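Local atomic coordinates of EH1AB1 (PDB entry 6I8F), a protein that hydrolyses carboxylic esters, probably through a serine nucleophile set in an alpha/beta hydrolase fold. Residues R210-R215 / R273-A278; A267-L272 / G297-F302. All coordinates share one frame; numbering follows the deposited sequence.

Interaction 1: R210-R215 / R273-A278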
# COMPACT_ATOMS: atom_id res chain seq x y z
N ARG A 210 -16.05 -5.74 -21.37
CA ARG A 210 -17.29 -5.58 -20.60
C ARG A 210 -17.33 -4.17 -19.99
O ARG A 210 -16.29 -3.53 -19.82
CB ARG A 210 -17.36 -6.62 -19.48
CG ARG A 210 -17.27 -8.07 -19.94
CD ARG A 210 -17.15 -9.04 -18.78
NE ARG A 210 -15.86 -8.96 -18.11
CZ ARG A 210 -15.58 -9.52 -16.94
NH1 ARG A 210 -14.35 -9.45 -16.44
NH2 ARG A 210 -16.52 -10.16 -16.27
N GLU A 211 -18.55 -3.71 -19.67
CA GLU A 211 -18.75 -2.48 -18.93
C GLU A 211 -19.06 -2.83 -17.46
O GLU A 211 -20.12 -3.36 -17.15
CB GLU A 211 -19.89 -1.64 -19.52
CG GLU A 211 -19.49 -0.91 -20.79
CD GLU A 211 -20.23 0.40 -21.03
OE1 GLU A 211 -20.22 0.87 -22.19
OE2 GLU A 211 -20.78 0.96 -20.06
N SER A 212 -18.11 -2.51 -16.58
CA SER A 212 -18.30 -2.60 -15.14
C SER A 212 -19.39 -1.62 -14.68
O SER A 212 -19.72 -0.67 -15.40
CB SER A 212 -17.00 -2.28 -14.44
OG SER A 212 -16.71 -0.90 -14.58
N ALA A 213 -19.89 -1.82 -13.46
CA ALA A 213 -20.82 -0.88 -12.85
C ALA A 213 -20.25 0.55 -12.89
O ALA A 213 -20.97 1.49 -13.25
CB ALA A 213 -21.15 -1.30 -11.43
N SER A 214 -18.96 0.72 -12.53
CA SER A 214 -18.36 2.05 -12.47
C SER A 214 -18.28 2.69 -13.87
O SER A 214 -18.53 3.89 -14.00
CB SER A 214 -17.01 2.07 -11.74
OG SER A 214 -16.02 1.29 -12.40
N ARG A 215 -17.95 1.90 -14.90
CA ARG A 215 -17.98 2.42 -16.29
C ARG A 215 -19.39 2.91 -16.66
O ARG A 215 -19.53 3.95 -17.30
CB ARG A 215 -17.49 1.37 -17.30
CG ARG A 215 -16.05 1.55 -17.74
CD ARG A 215 -15.56 0.39 -18.58
NE ARG A 215 -14.11 0.34 -18.73
CZ ARG A 215 -13.46 0.49 -19.88
NH1 ARG A 215 -14.06 1.01 -20.94
NH2 ARG A 215 -12.20 0.11 -19.97
N ARG A 273 -12.36 2.38 -12.02
CA ARG A 273 -12.16 1.99 -10.63
C ARG A 273 -12.40 0.48 -10.45
O ARG A 273 -11.53 -0.21 -9.89
CB ARG A 273 -13.08 2.81 -9.71
CG ARG A 273 -12.84 2.59 -8.22
CD ARG A 273 -13.95 3.21 -7.39
NE ARG A 273 -15.25 2.64 -7.75
CZ ARG A 273 -16.42 3.03 -7.26
NH1 ARG A 273 -16.50 4.08 -6.46
NH2 ARG A 273 -17.51 2.36 -7.57
N ASP A 274 -13.56 -0.03 -10.90
CA ASP A 274 -13.96 -1.41 -10.59
C ASP A 274 -12.99 -2.42 -11.23
O ASP A 274 -12.60 -3.39 -10.60
CB ASP A 274 -15.41 -1.70 -11.01
CG ASP A 274 -16.47 -0.97 -10.19
OD1 ASP A 274 -16.10 -0.29 -9.21
OD2 ASP A 274 -17.67 -1.11 -10.53
N GLU A 275 -12.59 -2.19 -12.48
CA GLU A 275 -11.75 -3.15 -13.18
C GLU A 275 -10.30 -3.07 -12.65
O GLU A 275 -9.55 -4.05 -12.73
CB GLU A 275 -11.90 -2.96 -14.68
CG GLU A 275 -11.16 -1.77 -15.26
CD GLU A 275 -11.68 -1.35 -16.63
OE1 GLU A 275 -12.90 -1.11 -16.73
OE2 GLU A 275 -10.88 -1.28 -17.58
N GLY A 276 -9.91 -1.91 -12.11
CA GLY A 276 -8.62 -1.79 -11.43
C GLY A 276 -8.60 -2.65 -10.18
O GLY A 276 -7.68 -3.47 -9.96
N ARG A 277 -9.64 -2.50 -9.36
CA ARG A 277 -9.76 -3.26 -8.13
C ARG A 277 -9.85 -4.76 -8.46
O ARG A 277 -9.18 -5.59 -7.82
CB ARG A 277 -10.97 -2.80 -7.32
CG ARG A 277 -11.00 -3.40 -5.93
CD ARG A 277 -12.16 -2.87 -5.11
NE ARG A 277 -12.12 -3.47 -3.79
CZ ARG A 277 -13.12 -3.43 -2.92
NH1 ARG A 277 -14.22 -2.75 -3.21
NH2 ARG A 277 -13.01 -4.09 -1.78
N ALA A 278 -10.67 -5.09 -9.46
CA ALA A 278 -10.80 -6.48 -9.93
C ALA A 278 -9.43 -7.08 -10.24
O ALA A 278 -9.17 -8.23 -9.91
CB ALA A 278 -11.71 -6.53 -11.14
O HOH W 1 -15.08 -2.89 -17.43
O HOH W 2 -14.12 -0.37 -14.36
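Glu275 OE1 is gripped by three groups: Arg215 NE, at 2.8 Å, and two bridging waters. The arginine meets the carboxylate side-on, for NH2 of Arg215 reaches the other oxygen, Glu275 OE2, at 3.1 Å in an almost straight bond that uses the syn lone pair. CG of Glu275 lies between its backbone N and carbonyl carbon (chi1 77°), and the extended chain beyond it carries the carboxylate to the arginine. Guanidinium and carboxylate are nearly coplanar (8° apart), so the salt bridge holds both flat groups against rotation. Backbone N-H groups of Thr206 and Asp207 also donate to Glu275 OE2, and together these donors would probably keep the carboxylate ionised. An alanine in place of Arg215 would probably leave the charge of Glu275 without its mate and its carboxylate freer to turn.

One water joins Glu275 OE1 to Arg210 O and Ser212 N; the other joins it to Ser212 OG and Glu275 N. Ser212 is the N-cap of helix 213-219, its OG taking the N-H of Arg215 at 3.1 Å. Nearby, Ser214 N meets Asp274 OD2 at 3.0 Å from above the carboxylate plane, while Asp274 N donates to Ser214 OG at 3.2 Å. The same hydroxyl is hydrogen-bonded to Pro271 O. The contact thus joins the first turns of helices 213-219 and 273-285, and on the latter Arg273 touches Asn294 of strand 290-296.

Interaction 2: A267-L272 / G297-F302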
# COMPACT_ATOMS: atom_id res chain seq x y z
N ALA A 267 -8.81 5.49 -8.37
CA ALA A 267 -9.46 6.73 -8.01
C ALA A 267 -10.95 6.44 -7.78
O ALA A 267 -11.54 5.67 -8.52
CB ALA A 267 -9.24 7.77 -9.09
N GLY A 268 -11.53 7.07 -6.74
CA GLY A 268 -12.91 6.83 -6.30
C GLY A 268 -13.96 7.20 -7.35
O GLY A 268 -14.91 6.46 -7.54
N TYR A 269 -13.78 8.35 -8.01
CA TYR A 269 -14.74 8.87 -8.98
C TYR A 269 -14.18 8.64 -10.38
O TYR A 269 -13.79 9.58 -11.07
CB TYR A 269 -15.02 10.36 -8.72
CG TYR A 269 -16.24 10.90 -9.40
CD1 TYR A 269 -16.15 11.81 -10.45
CD2 TYR A 269 -17.51 10.54 -8.99
CE1 TYR A 269 -17.28 12.32 -11.07
CE2 TYR A 269 -18.65 11.03 -9.60
CZ TYR A 269 -18.54 11.93 -10.64
OH TYR A 269 -19.66 12.41 -11.25
N ASP A 270 -14.14 7.37 -10.78
CA ASP A 270 -13.42 6.93 -11.97
C ASP A 270 -14.15 5.73 -12.56
O ASP A 270 -14.35 4.74 -11.87
CB ASP A 270 -11.97 6.58 -11.62
CG ASP A 270 -11.09 6.19 -12.79
OD1 ASP A 270 -11.62 6.06 -13.91
OD2 ASP A 270 -9.87 6.03 -12.57
N PRO A 271 -14.55 5.76 -13.85
CA PRO A 271 -15.15 4.59 -14.49
C PRO A 271 -14.28 3.32 -14.46
O PRO A 271 -14.84 2.23 -14.48
CB PRO A 271 -15.42 5.04 -15.94
CG PRO A 271 -14.53 6.24 -16.12
CD PRO A 271 -14.47 6.91 -14.76
N LEU A 272 -12.95 3.47 -14.44
CA LEU A 272 -12.00 2.35 -14.46
C LEU A 272 -11.75 1.78 -13.05
O LEU A 272 -11.01 0.81 -12.92
CB LEU A 272 -10.67 2.79 -15.08
CG LEU A 272 -10.68 3.24 -16.54
CD1 LEU A 272 -9.26 3.41 -17.05
CD2 LEU A 272 -11.43 2.26 -17.43
N GLY A 297 -12.93 10.26 -3.63
CA GLY A 297 -13.22 11.69 -3.81
C GLY A 297 -12.30 12.38 -4.81
O GLY A 297 -12.29 13.60 -4.86
N THR A 298 -11.53 11.62 -5.60
CA THR A 298 -10.72 12.20 -6.68
C THR A 298 -11.04 11.47 -7.98
O THR A 298 -11.79 10.48 -7.98
CB THR A 298 -9.22 12.20 -6.36
OG1 THR A 298 -8.56 13.04 -7.31
CG2 THR A 298 -8.62 10.81 -6.35
N ILE A 299 -10.45 11.95 -9.08
CA ILE A 299 -10.85 11.58 -10.42
C ILE A 299 -9.68 10.92 -11.15
O ILE A 299 -8.52 11.14 -10.80
CB ILE A 299 -11.34 12.81 -11.21
CG1 ILE A 299 -10.28 13.92 -11.24
CG2 ILE A 299 -12.67 13.30 -10.66
CD1 ILE A 299 -10.63 15.08 -12.13
N HIS A 300 -10.02 10.21 -12.22
CA HIS A 300 -9.06 9.70 -13.16
C HIS A 300 -8.16 10.85 -13.63
O HIS A 300 -8.65 11.93 -13.97
CB HIS A 300 -9.79 9.03 -14.32
CG HIS A 300 -8.90 8.15 -15.13
ND1 HIS A 300 -8.58 6.86 -14.74
CD2 HIS A 300 -8.24 8.39 -16.29
CE1 HIS A 300 -7.77 6.33 -15.64
NE2 HIS A 300 -7.55 7.26 -16.60
N GLY A 301 -6.85 10.61 -13.64
CA GLY A 301 -5.85 11.59 -14.06
C GLY A 301 -5.13 12.27 -12.90
O GLY A 301 -4.12 12.92 -13.12
N PHE A 302 -5.64 12.11 -11.67
CA PHE A 302 -5.18 12.93 -10.53
C PHE A 302 -3.68 12.72 -10.23
O PHE A 302 -3.06 13.58 -9.64
CB PHE A 302 -6.03 12.68 -9.29
CG PHE A 302 -5.71 11.46 -8.46
CD1 PHE A 302 -6.15 10.20 -8.84
CD2 PHE A 302 -5.01 11.58 -7.27
CE1 PHE A 302 -5.86 9.08 -8.05
CE2 PHE A 302 -4.73 10.47 -6.49
CZ PHE A 302 -5.17 9.22 -6.88
O HOH W 3 -12.68 10.25 -13.23
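Tyr269 N donates to Thr298 O at 2.9 Å, nearly along the C=O axis, where the chain leaving strand 262-267 runs beside the one that follows strand 290-296. A water extends this backbone link by bridging Tyr269 O and His300 N.

Beyond it, His300 ND1 gives its hydrogen to Asp270 OD2 at 2.7 Å. The oxygen lies in the imidazole plane, but the ring is turned 69° from the carboxylate and approaches on the syn side, 32° out of the carboxylate plane. Asp270 CG stands anti to the backbone N (chi1 -176°), which carries the carboxylate across to the histidine; the other oxygen, Asp270 OD1, accepts the N-H of Leu272 at 3.0 Å, a capping bond at the turn into helix 273-285 that helps fix the rotation of the carboxylate. On the far side of the ring, His300 NE2 is hydrogen-bonded to Ser175 OG, an arrangement consistent with the Ser-His-Asp catalytic triad of alpha/beta hydrolases, with the serine on a nucleophile elbow. Leu272 CD1 packs against His300 CE1 at 3.6 Å.

Ala267 CB approaches Phe302 CE1 obliquely at 3.8 Å, and Thr298 CG2 sits over the centre of one face of the same phenyl ring. At the edge of the Tyr269 ring, CD1 touches Ile299 CG2 at 3.8 Å, while Ile299 also packs on Leu23 and Leu24 of helix 18-32.

How the interactions relate
The two contacts share one connection, for the loop 267-272 of interaction 2 runs straight into helix 273-285 of interaction 1. Interaction 2 is buried at the ends of the last two sheet strands, where backbone bonding, apolar side chains and one aspartate-histidine pair set out what is probably catalytic machinery. Interaction 1 lies farther from the centre, only partly buried, and relies on charges, hydroxyls and waters to join two helix starts. They touch directly: Arg273 CG packs on Ala267 O at 3.4 Å, and Arg215 NH2 packs on Leu272 CD2. Helix 213-219 thus lies against the loop that carries Asp270.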